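Local coordinates for malonyl-CoA decarboxylase (Rhodopseudomonas palustris, PDB 4KSA), which probably catalyses the decarboxylation of malonyl-CoA to acetyl-CoA and carbon dioxide, at residues A90-A95 against L112-P117; E38-S43 against L75-A80; S166-G171 against H221-D226; R192-H197 against L229-V234. All coordinates share one frame; numbering follows the deposited sequence.

Contact 1 (A90-A95 against L112-P117)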
loop_
_atom_site.group_PDB
_atom_site.type_symbol
_atom_site.label_atom_id
_atom_site.label_comp_id
_atom_site.label_asym_id
_atom_site.label_seq_id
_atom_site.Cartn_x
_atom_site.Cartn_y
_atom_site.Cartn_z
ATOM N N ALA A 90 45.380 -4.691 -27.070
ATOM C CA ALA A 90 46.692 -5.210 -26.700
ATOM C C ALA A 90 46.550 -6.404 -25.782
ATOM O O ALA A 90 46.922 -7.529 -26.140
ATOM C CB ALA A 90 47.513 -4.140 -26.009
ATOM N N GLU A 91 46.009 -6.157 -24.591
ATOM C CA GLU A 91 45.838 -7.229 -23.632
ATOM C C GLU A 91 44.915 -8.325 -24.129
ATOM O O GLU A 91 45.091 -9.488 -23.790
ATOM C CB GLU A 91 45.376 -6.679 -22.288
ATOM C CG GLU A 91 44.211 -5.761 -22.335
ATOM C CD GLU A 91 44.223 -4.821 -21.152
ATOM O OE1 GLU A 91 43.143 -4.346 -20.716
ATOM O OE2 GLU A 91 45.339 -4.553 -20.666
ATOM N N LEU A 92 43.940 -7.981 -24.947
ATOM C CA LEU A 92 43.089 -9.028 -25.462
ATOM C C LEU A 92 43.989 -10.039 -26.199
ATOM O O LEU A 92 43.912 -11.250 -25.960
ATOM C CB LEU A 92 42.028 -8.452 -26.400
ATOM C CG LEU A 92 41.044 -9.505 -26.920
ATOM C CD1 LEU A 92 40.421 -10.258 -25.746
ATOM C CD2 LEU A 92 39.969 -8.848 -27.771
ATOM N N ASN A 93 44.862 -9.553 -27.076
ATOM C CA ASN A 93 45.752 -10.458 -27.801
ATOM C C ASN A 93 46.676 -11.207 -26.848
ATOM O O ASN A 93 46.954 -12.393 -27.040
ATOM C CB ASN A 93 46.568 -9.698 -28.850
ATOM C CG ASN A 93 45.940 -9.782 -30.237
ATOM O OD1 ASN A 93 45.751 -10.885 -30.783
ATOM N ND2 ASN A 93 45.599 -8.623 -30.813
ATOM N N THR A 94 47.152 -10.506 -25.825
ATOM C CA THR A 94 48.007 -11.111 -24.816
ATOM C C THR A 94 47.272 -12.327 -24.257
ATOM O O THR A 94 47.815 -13.431 -24.196
ATOM C CB THR A 94 48.250 -10.134 -23.651
ATOM O OG1 THR A 94 48.735 -8.892 -24.165
ATOM C CG2 THR A 94 49.249 -10.704 -22.671
ATOM N N ALA A 95 46.025 -12.102 -23.855
ATOM C CA ALA A 95 45.199 -13.147 -23.274
ATOM C C ALA A 95 44.888 -14.250 -24.258
ATOM O O ALA A 95 44.678 -15.396 -23.853
ATOM C CB ALA A 95 43.913 -12.552 -22.726
ATOM N N LEU A 112 37.904 -13.755 -21.105
ATOM C CA LEU A 112 36.569 -13.200 -20.902
ATOM C C LEU A 112 36.679 -11.778 -20.356
ATOM O O LEU A 112 35.922 -10.904 -20.738
ATOM C CB LEU A 112 35.775 -14.085 -19.931
ATOM C CG LEU A 112 34.454 -13.600 -19.313
ATOM C CD1 LEU A 112 33.426 -13.325 -20.394
ATOM C CD2 LEU A 112 33.936 -14.659 -18.331
ATOM N N ARG A 113 37.622 -11.548 -19.462
ATOM C CA ARG A 113 37.817 -10.217 -18.910
ATOM C C ARG A 113 38.337 -9.304 -20.031
ATOM O O ARG A 113 37.833 -8.207 -20.249
ATOM C CB ARG A 113 38.819 -10.305 -17.746
ATOM C CG ARG A 113 39.559 -9.030 -17.378
ATOM C CD ARG A 113 38.686 -8.089 -16.599
ATOM N NE ARG A 113 39.370 -6.834 -16.268
ATOM C CZ ARG A 113 38.795 -5.829 -15.608
ATOM N NH1 ARG A 113 37.526 -5.940 -15.212
ATOM N NH2 ARG A 113 39.478 -4.713 -15.351
ATOM N N ALA A 114 39.339 -9.789 -20.756
ATOM C CA ALA A 114 39.959 -9.049 -21.838
ATOM C C ALA A 114 39.015 -8.671 -22.982
ATOM O O ALA A 114 39.172 -7.610 -23.583
ATOM C CB ALA A 114 41.131 -9.849 -22.390
ATOM N N ALA A 115 38.038 -9.519 -23.282
ATOM C CA ALA A 115 37.152 -9.237 -24.395
ATOM C C ALA A 115 36.071 -8.204 -24.137
ATOM O O ALA A 115 35.561 -7.596 -25.069
ATOM C CB ALA A 115 36.518 -10.515 -24.880
ATOM N N GLU A 116 35.713 -7.998 -22.879
ATOM C CA GLU A 116 34.661 -7.042 -22.560
ATOM C C GLU A 116 35.100 -5.611 -22.802
ATOM O O GLU A 116 36.043 -5.127 -22.178
ATOM C CB GLU A 116 34.221 -7.198 -21.106
ATOM C CG GLU A 116 33.137 -6.218 -20.685
ATOM C CD GLU A 116 32.787 -6.321 -19.210
ATOM O OE1 GLU A 116 32.342 -7.405 -18.778
ATOM O OE2 GLU A 116 32.961 -5.315 -18.486
ATOM N N PRO A 117 34.417 -4.915 -23.720
ATOM C CA PRO A 117 34.730 -3.524 -24.046
ATOM C C PRO A 117 34.443 -2.601 -22.874
ATOM O O PRO A 117 33.547 -2.856 -22.059
ATOM C CB PRO A 117 33.822 -3.241 -25.237
ATOM C CG PRO A 117 32.658 -4.135 -24.996
ATOM C CD PRO A 117 33.308 -5.409 -24.556
#
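Leu92 and Ala114 meet where helices 89-101 and 105-115, running in nearly opposite directions, form a helical hairpin. The contact between these segments is wholly apolar. Leu92 holds CG anti to its backbone N (chi1 -177°), and its branch CD1 does the touching: it lies 3.5 Å from Ala114 CB and 4.0 Å from Ala115 CB. Ala95, a turn of helix further on, adds a methyl-to-methyl contact, its CB 3.9 Å from Ala114 CB. Alanine suits all three small positions, since a lone methyl lets the backbones come close; the CA atoms of Leu92 and Ala114 are only 4.8 Å apart.

No hydrogen bond joins the two segments; Thr94 is satisfied within helix 89-101. On the exposed side of that helix it turns its hydroxyl back on the preceding turn, so that Ala90 O receives both Thr94 N and, at 3.0 Å and from above the carbonyl plane, Thr94 OG1.

The hairpin is also part of a subunit interface. Leu92 packs against Phe99 of the second subunit and Ala115 against Leu112 of that subunit, while Asn93 OD1 accepts a hydrogen bond from its Arg100; within the chain, Leu92 also touches Leu111 of helix 105-115.

Contact 2 (E38-S43 against L75-A80); sequences ELIALS and LAFLDA
Leu39 O is gripped by two donors of Ser43, whose OG in turn faces Phe77 of the other helix: Ser43 N binds it at 3.0 Å and Ser43 OG at 2.8 Å, from opposite faces of the carbonyl plane. The motif is helix-on-helix packing in the all-helical N-terminal part of the chain. Segments 38-43 and 75-80 run in broadly the same direction, their axes 9.7 Å apart and crossing at -38°, and the intervening helix 52-68 touches both, through Leu42 and Leu78 among others.

Phe77 fills the space between the axes. Its CG stands anti to the backbone N (chi1 172°), directed toward helix 36-48. At the ring edge, near its plane, Ser43 OG lies 3.2 Å from Phe77 CE2. CD2 of the same ring meets Leu39 CB at 4.0 Å, and Met139 of helix 132-146 also packs on Phe77. A serine suits this buried place because its hydroxyl is small and is satisfied by its own helix. An alanine here would probably leave Leu39 O without its second donor and a small gap beside Phe77 CE2. Ile40 slides past Phe77 in the opposite sense, CG1 at the ring edge, and brings CG1 to 3.6 Å from Ala80 CB.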
loop_
_atom_site.group_PDB
_atom_site.type_symbol
_atom_site.label_atom_id
_atom_site.label_comp_id
_atom_site.label_asym_id
_atom_site.label_seq_id
_atom_site.Cartn_x
_atom_site.Cartn_y
_atom_site.Cartn_z
ATOM N N GLU A 38 34.951 16.787 -24.647
ATOM C CA GLU A 38 34.790 16.894 -23.207
ATOM C C GLU A 38 34.058 15.656 -22.671
ATOM O O GLU A 38 34.514 15.032 -21.708
ATOM C CB GLU A 38 34.001 18.151 -22.865
ATOM C CG GLU A 38 34.665 19.447 -23.298
ATOM C CD GLU A 38 33.724 20.626 -23.181
ATOM O OE1 GLU A 38 33.221 20.879 -22.064
ATOM O OE2 GLU A 38 33.476 21.292 -24.205
ATOM N N LEU A 39 32.931 15.308 -23.304
ATOM C CA LEU A 39 32.127 14.144 -22.911
ATOM C C LEU A 39 32.979 12.879 -22.921
ATOM O O LEU A 39 32.868 12.032 -22.033
ATOM C CB LEU A 39 30.916 13.972 -23.851
ATOM C CG LEU A 39 29.753 14.976 -23.722
ATOM C CD1 LEU A 39 28.779 14.845 -24.865
ATOM C CD2 LEU A 39 29.039 14.736 -22.408
ATOM N N ILE A 40 33.835 12.748 -23.925
ATOM C CA ILE A 40 34.696 11.586 -24.003
ATOM C C ILE A 40 35.716 11.644 -22.862
ATOM O O ILE A 40 35.987 10.639 -22.207
ATOM C CB ILE A 40 35.421 11.534 -25.351
ATOM C CG1 ILE A 40 34.389 11.516 -26.466
ATOM C CG2 ILE A 40 36.279 10.283 -25.452
ATOM C CD1 ILE A 40 34.992 11.576 -27.830
ATOM N N ALA A 41 36.283 12.819 -22.623
ATOM C CA ALA A 41 37.253 12.968 -21.547
ATOM C C ALA A 41 36.605 12.551 -20.234
ATOM O O ALA A 41 37.184 11.806 -19.446
ATOM C CB ALA A 41 37.706 14.407 -21.453
ATOM N N LEU A 42 35.389 13.047 -20.017
ATOM C CA LEU A 42 34.611 12.756 -18.815
ATOM C C LEU A 42 34.414 11.250 -18.637
ATOM O O LEU A 42 34.616 10.712 -17.557
ATOM C CB LEU A 42 33.263 13.449 -18.920
ATOM C CG LEU A 42 32.498 13.639 -17.624
ATOM C CD1 LEU A 42 33.418 14.181 -16.543
ATOM C CD2 LEU A 42 31.345 14.600 -17.891
ATOM N N SER A 43 34.016 10.578 -19.708
ATOM C CA SER A 43 33.824 9.137 -19.659
ATOM C C SER A 43 35.091 8.484 -19.092
ATOM O O SER A 43 35.022 7.492 -18.366
ATOM C CB SER A 43 33.545 8.590 -21.070
ATOM O OG SER A 43 32.453 9.266 -21.668
ATOM N N LEU A 75 26.504 12.723 -31.473
ATOM C CA LEU A 75 26.953 11.766 -32.452
ATOM C C LEU A 75 28.438 11.433 -32.339
ATOM O O LEU A 75 28.823 10.270 -32.447
ATOM C CB LEU A 75 26.621 12.281 -33.853
ATOM C CG LEU A 75 26.371 11.196 -34.903
ATOM C CD1 LEU A 75 25.741 11.822 -36.136
ATOM C CD2 LEU A 75 27.683 10.491 -35.260
ATOM N N ALA A 76 29.278 12.434 -32.108
ATOM C CA ALA A 76 30.707 12.163 -32.011
ATOM C C ALA A 76 30.947 11.243 -30.832
ATOM O O ALA A 76 31.713 10.284 -30.936
ATOM C CB ALA A 76 31.490 13.456 -31.847
ATOM N N PHE A 77 30.270 11.531 -29.720
ATOM C CA PHE A 77 30.405 10.735 -28.503
ATOM C C PHE A 77 29.976 9.278 -28.711
ATOM O O PHE A 77 30.654 8.339 -28.265
ATOM C CB PHE A 77 29.601 11.367 -27.361
ATOM C CG PHE A 77 29.537 10.511 -26.136
ATOM C CD1 PHE A 77 28.355 9.879 -25.774
ATOM C CD2 PHE A 77 30.674 10.286 -25.378
ATOM C CE1 PHE A 77 28.308 9.026 -24.672
ATOM C CE2 PHE A 77 30.642 9.432 -24.272
ATOM C CZ PHE A 77 29.454 8.800 -23.917
ATOM N N LEU A 78 28.848 9.090 -29.386
ATOM C CA LEU A 78 28.373 7.749 -29.652
ATOM C C LEU A 78 29.438 7.040 -30.469
ATOM O O LEU A 78 29.761 5.892 -30.190
ATOM C CB LEU A 78 27.047 7.786 -30.414
ATOM C CG LEU A 78 25.843 8.394 -29.695
ATOM C CD1 LEU A 78 24.583 8.212 -30.542
ATOM C CD2 LEU A 78 25.668 7.715 -28.346
ATOM N N ASP A 79 29.999 7.722 -31.472
ATOM C CA ASP A 79 31.042 7.116 -32.299
ATOM C C ASP A 79 32.254 6.802 -31.438
ATOM O O ASP A 79 32.905 5.786 -31.622
ATOM C CB ASP A 79 31.434 8.037 -33.459
ATOM C CG ASP A 79 30.498 7.890 -34.665
ATOM O OD1 ASP A 79 30.164 6.742 -35.021
ATOM O OD2 ASP A 79 30.105 8.913 -35.272
ATOM N N ALA A 80 32.540 7.682 -30.484
ATOM C CA ALA A 80 33.656 7.495 -29.564
ATOM C C ALA A 80 33.444 6.193 -28.780
ATOM O O ALA A 80 34.415 5.504 -28.448
ATOM C CB ALA A 80 33.755 8.685 -28.594
#

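Contact 3 (S166-G171 against H221-D226); sequences SWFNRG and HPRLVD
Trp167, the last residue of helix 154-167, and Phe168 just after it receive the side chains of His221, Arg223 and Leu224 from the loop between strands 214-220 and 230-237. The contact thus joins the end of the N-terminal helical region to a loop of the C-terminal sheet region. The chain leaves the helix through an inverse gamma turn centred on Phe168, closed by a weak bond from Asn169 N to Trp167 O. Both rings touch Arg223, Trp167 at the guanidinium and Phe168 at CB and CG.

The guanidinium of Arg223 lies flat on the indole of Trp167, centres 4.3 Å apart and planes at 21°, a stack that suits a delocalised cation against a large aromatic face. A bend at chi2 (-67°) keeps Arg223 CD near Trp167 O and CB, and NE gives that oxygen a weak bond. Phe168 makes a T-shaped pair with His221, its edge turned to the imidazole face, with centroids 5.4 Å apart and planes at 64°. At the rim of Phe168, near its plane, Leu224 CG meets CE2 at 3.7 Å.

Phe172 of the second subunit makes a cation-pi contact with Arg223, and its Ser166 OG bonds Ser166 OG. The imidazole of His221 is held at both nitrogens: NE2 gives a weak bond to Asn169 O at 3.0 Å, and ND1 accepts a nearly straight bond from Arg223 N at 3.1 Å, the donor lying in the ring plane.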
loop_
_atom_site.group_PDB
_atom_site.type_symbol
_atom_site.label_atom_id
_atom_site.label_comp_id
_atom_site.label_asym_id
_atom_site.label_seq_id
_atom_site.Cartn_x
_atom_site.Cartn_y
_atom_site.Cartn_z
ATOM N N SER A 166 19.731 -7.681 -18.748
ATOM C CA SER A 166 19.905 -8.049 -17.360
ATOM C C SER A 166 19.138 -7.130 -16.414
ATOM O O SER A 166 18.692 -7.565 -15.355
ATOM C CB SER A 166 21.374 -8.043 -16.985
ATOM O OG SER A 166 21.515 -8.529 -15.664
ATOM N N TRP A 167 18.972 -5.867 -16.786
ATOM C CA TRP A 167 18.257 -4.944 -15.916
ATOM C C TRP A 167 16.745 -5.074 -15.992
ATOM O O TRP A 167 16.070 -5.024 -14.970
ATOM C CB TRP A 167 18.612 -3.492 -16.231
ATOM C CG TRP A 167 20.045 -3.175 -16.136
ATOM C CD1 TRP A 167 21.022 -3.940 -15.581
ATOM C CD2 TRP A 167 20.684 -2.008 -16.653
ATOM N NE1 TRP A 167 22.238 -3.324 -15.727
ATOM C CE2 TRP A 167 22.057 -2.135 -16.384
ATOM C CE3 TRP A 167 20.223 -0.861 -17.319
ATOM C CZ2 TRP A 167 22.986 -1.161 -16.765
ATOM C CZ3 TRP A 167 21.137 0.102 -17.697
ATOM C CH2 TRP A 167 22.509 -0.052 -17.419
ATOM N N PHE A 168 16.205 -5.202 -17.197
ATOM C CA PHE A 168 14.769 -5.321 -17.324
ATOM C C PHE A 168 14.321 -6.759 -17.257
ATOM O O PHE A 168 13.788 -7.287 -18.225
ATOM C CB PHE A 168 14.269 -4.693 -18.625
ATOM C CG PHE A 168 14.446 -3.201 -18.694
ATOM C CD1 PHE A 168 15.616 -2.647 -19.200
ATOM C CD2 PHE A 168 13.449 -2.347 -18.246
ATOM C CE1 PHE A 168 15.785 -1.279 -19.262
ATOM C CE2 PHE A 168 13.615 -0.963 -18.305
ATOM C CZ PHE A 168 14.779 -0.437 -18.810
ATOM N N ASN A 169 14.534 -7.387 -16.109
ATOM C CA ASN A 169 14.122 -8.769 -15.888
ATOM C C ASN A 169 12.591 -8.879 -15.914
ATOM O O ASN A 169 11.899 -8.075 -15.284
ATOM C CB ASN A 169 14.643 -9.262 -14.530
ATOM C CG ASN A 169 14.101 -8.447 -13.349
ATOM O OD1 ASN A 169 13.990 -8.960 -12.233
ATOM N ND2 ASN A 169 13.774 -7.175 -13.590
ATOM N N ARG A 170 12.059 -9.870 -16.629
ATOM C CA ARG A 170 10.602 -10.035 -16.710
ATOM C C ARG A 170 9.927 -10.242 -15.348
ATOM O O ARG A 170 8.762 -9.893 -15.167
ATOM C CB ARG A 170 10.238 -11.194 -17.640
ATOM C CG ARG A 170 10.788 -12.538 -17.221
ATOM C CD ARG A 170 10.037 -13.656 -17.931
ATOM N NE ARG A 170 10.944 -14.543 -18.650
ATOM C CZ ARG A 170 11.266 -15.769 -18.259
ATOM N NH1 ARG A 170 10.746 -16.279 -17.144
ATOM N NH2 ARG A 170 12.129 -16.480 -18.979
ATOM N N GLY A 171 10.662 -10.793 -14.388
ATOM C CA GLY A 171 10.108 -11.016 -13.060
ATOM C C GLY A 171 9.500 -9.801 -12.370
ATOM O O GLY A 171 8.577 -9.938 -11.572
ATOM N N HIS A 221 7.765 -1.590 -15.331
ATOM C CA HIS A 221 8.918 -2.223 -14.719
ATOM C C HIS A 221 9.553 -1.159 -13.814
ATOM O O HIS A 221 9.631 0.011 -14.168
ATOM C CB HIS A 221 9.906 -2.703 -15.779
ATOM C CG HIS A 221 10.980 -3.586 -15.233
ATOM N ND1 HIS A 221 11.912 -3.143 -14.320
ATOM C CD2 HIS A 221 11.258 -4.893 -15.457
ATOM C CE1 HIS A 221 12.720 -4.139 -14.006
ATOM N NE2 HIS A 221 12.347 -5.213 -14.682
ATOM N N PRO A 222 9.983 -1.557 -12.616
ATOM C CA PRO A 222 10.600 -0.605 -11.686
ATOM C C PRO A 222 11.801 0.186 -12.234
ATOM O O PRO A 222 12.088 1.268 -11.729
ATOM C CB PRO A 222 10.968 -1.483 -10.480
ATOM C CG PRO A 222 11.124 -2.872 -11.069
ATOM C CD PRO A 222 10.003 -2.934 -12.076
ATOM N N ARG A 223 12.495 -0.335 -13.256
ATOM C CA ARG A 223 13.656 0.364 -13.829
ATOM C C ARG A 223 13.280 1.701 -14.432
ATOM O O ARG A 223 14.084 2.618 -14.430
ATOM C CB ARG A 223 14.347 -0.461 -14.923
ATOM C CG ARG A 223 15.156 -1.636 -14.438
ATOM C CD ARG A 223 16.377 -1.217 -13.639
ATOM N NE ARG A 223 17.136 -2.396 -13.230
ATOM C CZ ARG A 223 18.410 -2.374 -12.852
ATOM N NH1 ARG A 223 19.014 -3.505 -12.500
ATOM N NH2 ARG A 223 19.075 -1.222 -12.830
ATOM N N LEU A 224 12.074 1.790 -14.978
ATOM C CA LEU A 224 11.586 3.011 -15.581
ATOM C C LEU A 224 10.276 3.359 -14.914
ATOM O O LEU A 224 9.193 3.076 -15.428
ATOM C CB LEU A 224 11.367 2.826 -17.071
ATOM C CG LEU A 224 12.623 2.606 -17.899
ATOM C CD1 LEU A 224 12.228 2.414 -19.348
ATOM C CD2 LEU A 224 13.564 3.803 -17.746
ATOM N N VAL A 225 10.405 3.967 -13.747
ATOM C CA VAL A 225 9.286 4.386 -12.934
ATOM C C VAL A 225 8.237 5.211 -13.671
ATOM O O VAL A 225 8.573 6.110 -14.428
ATOM C CB VAL A 225 9.796 5.175 -11.705
ATOM C CG1 VAL A 225 8.726 6.157 -11.224
ATOM C CG2 VAL A 225 10.156 4.178 -10.581
ATOM N N ASP A 226 6.971 4.875 -13.422
ATOM C CA ASP A 226 5.824 5.541 -14.013
ATOM C C ASP A 226 5.769 5.440 -15.515
ATOM O O ASP A 226 5.013 6.148 -16.150
ATOM C CB ASP A 226 5.807 7.024 -13.614
ATOM C CG ASP A 226 5.322 7.241 -12.183
ATOM O OD1 ASP A 226 5.551 8.345 -11.635
ATOM O OD2 ASP A 226 4.709 6.314 -11.616
#

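Contact 4 (R192-H197 against L229-V234); sequences RYEQVH and LIFVEV
Glu233, Phe231 and Glu194 bury the most surface here, and two of the three are acidic. Glu233, extended beyond CG, rises from its strand to a carboxylate whose OE1 lies 2.9 Å from Glu194 OE1, the two planes 66° apart. Both atoms are acceptors, so this is a close approach of like charges; Arg208 probably eases it, forming a salt bridge with Glu233 OE1 and a long, weak ion pair with Glu194 OE2. Glu233 OE2 is also bonded to Ser267 OG, and Val196 CG2 packs beside the same carboxylate, 3.2 Å from OE1.

Phe231 shares the strand face. Glu194 OE2 sits at its edge near the ring plane, 3.4 Å from CE2, where the slightly positive ring hydrogens suit a carboxylate. A bend at chi2 (62°) swings CD of Glu194 back toward the strand. An alanine here would probably leave the edge of Phe231 without its carboxylate neighbour and Arg208 without its weaker partner. His197 turns its CD2 edge to Glu233 while NE2 bonds Tyr266.

The end of helix 184-193 and the following loop thus cover one face of strand 230-237, which lies between antiparallel strands 214-220 and 262-270 of the mixed sheet, consistent with the acetyltransferase-like fold of this region. Ile230 and Val234 turn to the other face, against helix 284-295.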
loop_
_atom_site.group_PDB
_atom_site.type_symbol
_atom_site.label_atom_id
_atom_site.label_comp_id
_atom_site.label_asym_id
_atom_site.label_seq_id
_atom_site.Cartn_x
_atom_site.Cartn_y
_atom_site.Cartn_z
ATOM N N ARG A 192 0.458 10.640 -25.434
ATOM C CA ARG A 192 1.459 10.752 -26.482
ATOM C C ARG A 192 1.724 9.412 -27.165
ATOM O O ARG A 192 2.062 9.373 -28.343
ATOM C CB ARG A 192 2.754 11.314 -25.896
ATOM C CG ARG A 192 3.897 11.388 -26.884
ATOM C CD ARG A 192 5.116 12.092 -26.297
ATOM N NE ARG A 192 5.601 11.476 -25.058
ATOM C CZ ARG A 192 5.165 11.783 -23.837
ATOM N NH1 ARG A 192 5.670 11.167 -22.772
ATOM N NH2 ARG A 192 4.230 12.717 -23.678
ATOM N N TYR A 193 1.544 8.322 -26.420
ATOM C CA TYR A 193 1.766 6.959 -26.921
ATOM C C TYR A 193 0.523 6.320 -27.570
ATOM O O TYR A 193 0.601 5.199 -28.082
ATOM C CB TYR A 193 2.205 6.029 -25.780
ATOM C CG TYR A 193 3.389 6.471 -24.946
ATOM C CD1 TYR A 193 3.665 5.843 -23.729
ATOM C CD2 TYR A 193 4.232 7.504 -25.361
ATOM C CE1 TYR A 193 4.743 6.225 -22.947
ATOM C CE2 TYR A 193 5.316 7.897 -24.582
ATOM C CZ TYR A 193 5.565 7.250 -23.377
ATOM O OH TYR A 193 6.639 7.630 -22.602
ATOM N N GLU A 194 -0.618 7.005 -27.532
ATOM C CA GLU A 194 -1.842 6.453 -28.109
ATOM C C GLU A 194 -1.663 6.157 -29.597
ATOM O O GLU A 194 -1.239 7.032 -30.361
ATOM C CB GLU A 194 -3.019 7.420 -27.905
ATOM C CG GLU A 194 -4.339 6.952 -28.538
ATOM C CD GLU A 194 -4.865 5.645 -27.952
ATOM O OE1 GLU A 194 -5.674 4.972 -28.627
ATOM O OE2 GLU A 194 -4.483 5.295 -26.814
ATOM N N GLN A 195 -1.995 4.925 -29.992
ATOM C CA GLN A 195 -1.873 4.471 -31.383
ATOM C C GLN A 195 -3.132 4.693 -32.225
ATOM O O GLN A 195 -3.223 5.660 -32.981
ATOM C CB GLN A 195 -1.500 2.986 -31.413
ATOM C CG GLN A 195 -0.180 2.680 -30.730
ATOM C CD GLN A 195 0.952 3.564 -31.234
ATOM O OE1 GLN A 195 1.259 3.583 -32.428
ATOM N NE2 GLN A 195 1.578 4.300 -30.322
ATOM N N VAL A 196 -4.091 3.785 -32.101
ATOM C CA VAL A 196 -5.344 3.900 -32.839
ATOM C C VAL A 196 -6.021 5.253 -32.602
ATOM O O VAL A 196 -5.778 6.215 -33.333
ATOM C CB VAL A 196 -6.331 2.776 -32.446
ATOM C CG1 VAL A 196 -6.115 1.548 -33.323
ATOM C CG2 VAL A 196 -6.132 2.416 -30.983
ATOM N N HIS A 197 -6.862 5.318 -31.571
ATOM C CA HIS A 197 -7.606 6.533 -31.225
ATOM C C HIS A 197 -6.819 7.837 -31.358
ATOM O O HIS A 197 -5.591 7.850 -31.255
ATOM C CB HIS A 197 -8.147 6.416 -29.798
ATOM C CG HIS A 197 -8.994 5.204 -29.576
ATOM N ND1 HIS A 197 -10.188 5.000 -30.233
ATOM C CD2 HIS A 197 -8.809 4.122 -28.784
ATOM C CE1 HIS A 197 -10.703 3.844 -29.855
ATOM N NE2 HIS A 197 -9.886 3.291 -28.977
ATOM N N LEU A 229 5.680 0.542 -20.549
ATOM C CA LEU A 229 6.509 -0.013 -21.609
ATOM C C LEU A 229 5.688 -0.574 -22.774
ATOM O O LEU A 229 5.919 -0.242 -23.948
ATOM C CB LEU A 229 7.400 -1.096 -21.025
ATOM C CG LEU A 229 8.138 -0.623 -19.775
ATOM C CD1 LEU A 229 9.176 -1.652 -19.372
ATOM C CD2 LEU A 229 8.781 0.737 -20.044
ATOM N N ILE A 230 4.740 -1.436 -22.437
ATOM C CA ILE A 230 3.867 -2.040 -23.418
ATOM C C ILE A 230 2.462 -1.612 -23.067
ATOM O O ILE A 230 2.008 -1.832 -21.943
ATOM C CB ILE A 230 3.963 -3.554 -23.360
ATOM C CG1 ILE A 230 5.403 -3.962 -23.654
ATOM C CG2 ILE A 230 2.982 -4.169 -24.331
ATOM C CD1 ILE A 230 5.708 -5.399 -23.406
ATOM N N PHE A 231 1.788 -0.999 -24.039
ATOM C CA PHE A 231 0.417 -0.500 -23.903
ATOM C C PHE A 231 -0.528 -1.371 -24.740
ATOM O O PHE A 231 -0.396 -1.436 -25.961
ATOM C CB PHE A 231 0.373 0.947 -24.391
ATOM C CG PHE A 231 -0.959 1.593 -24.259
ATOM C CD1 PHE A 231 -1.624 1.596 -23.040
ATOM C CD2 PHE A 231 -1.555 2.217 -25.348
ATOM C CE1 PHE A 231 -2.879 2.217 -22.904
ATOM C CE2 PHE A 231 -2.803 2.839 -25.225
ATOM C CZ PHE A 231 -3.466 2.837 -24.000
ATOM N N VAL A 232 -1.479 -2.029 -24.078
ATOM C CA VAL A 232 -2.434 -2.909 -24.745
ATOM C C VAL A 232 -3.875 -2.387 -24.734
ATOM O O VAL A 232 -4.466 -2.204 -23.682
ATOM C CB VAL A 232 -2.415 -4.299 -24.089
ATOM C CG1 VAL A 232 -3.303 -5.258 -24.853
ATOM C CG2 VAL A 232 -1.011 -4.820 -24.053
ATOM N N GLU A 233 -4.441 -2.157 -25.911
ATOM C CA GLU A 233 -5.815 -1.662 -26.019
ATOM C C GLU A 233 -6.799 -2.789 -26.357
ATOM O O GLU A 233 -6.563 -3.593 -27.255
ATOM C CB GLU A 233 -5.883 -0.556 -27.061
ATOM C CG GLU A 233 -5.002 0.609 -26.698
ATOM C CD GLU A 233 -5.132 1.754 -27.659
ATOM O OE1 GLU A 233 -6.244 2.312 -27.738
ATOM O OE2 GLU A 233 -4.130 2.091 -28.332
ATOM N N VAL A 234 -7.903 -2.844 -25.623
ATOM C CA VAL A 234 -8.902 -3.892 -25.816
ATOM C C VAL A 234 -10.319 -3.350 -25.991
ATOM O O VAL A 234 -10.649 -2.267 -25.510
ATOM C CB VAL A 234 -8.911 -4.864 -24.614
ATOM C CG1 VAL A 234 -9.922 -5.956 -24.836
ATOM C CG2 VAL A 234 -7.534 -5.463 -24.420
#

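In the fold
Contacts 1 and 2 lie in the helical part of the chain, their centres about 34 and 29 Å from the centre of the chain, yet each is mostly buried; contacts 3 and 4 lie nearer the centre, the last only partly buried. Apolar contact alone joins the segments of contact 1, contact 2 adds a serine hydroxyl at a ring edge, contact 3 relies on a T-shaped ring pair and a guanidinium stacked on an indole, and contact 4 brings together two close carboxylates, probably eased by an arginine. Contacts 1 and 3 both touch the second subunit. Contact 3 joins the end of helix 154-167 to loop 221-226, and Leu229 packing on His221 links it to contact 4.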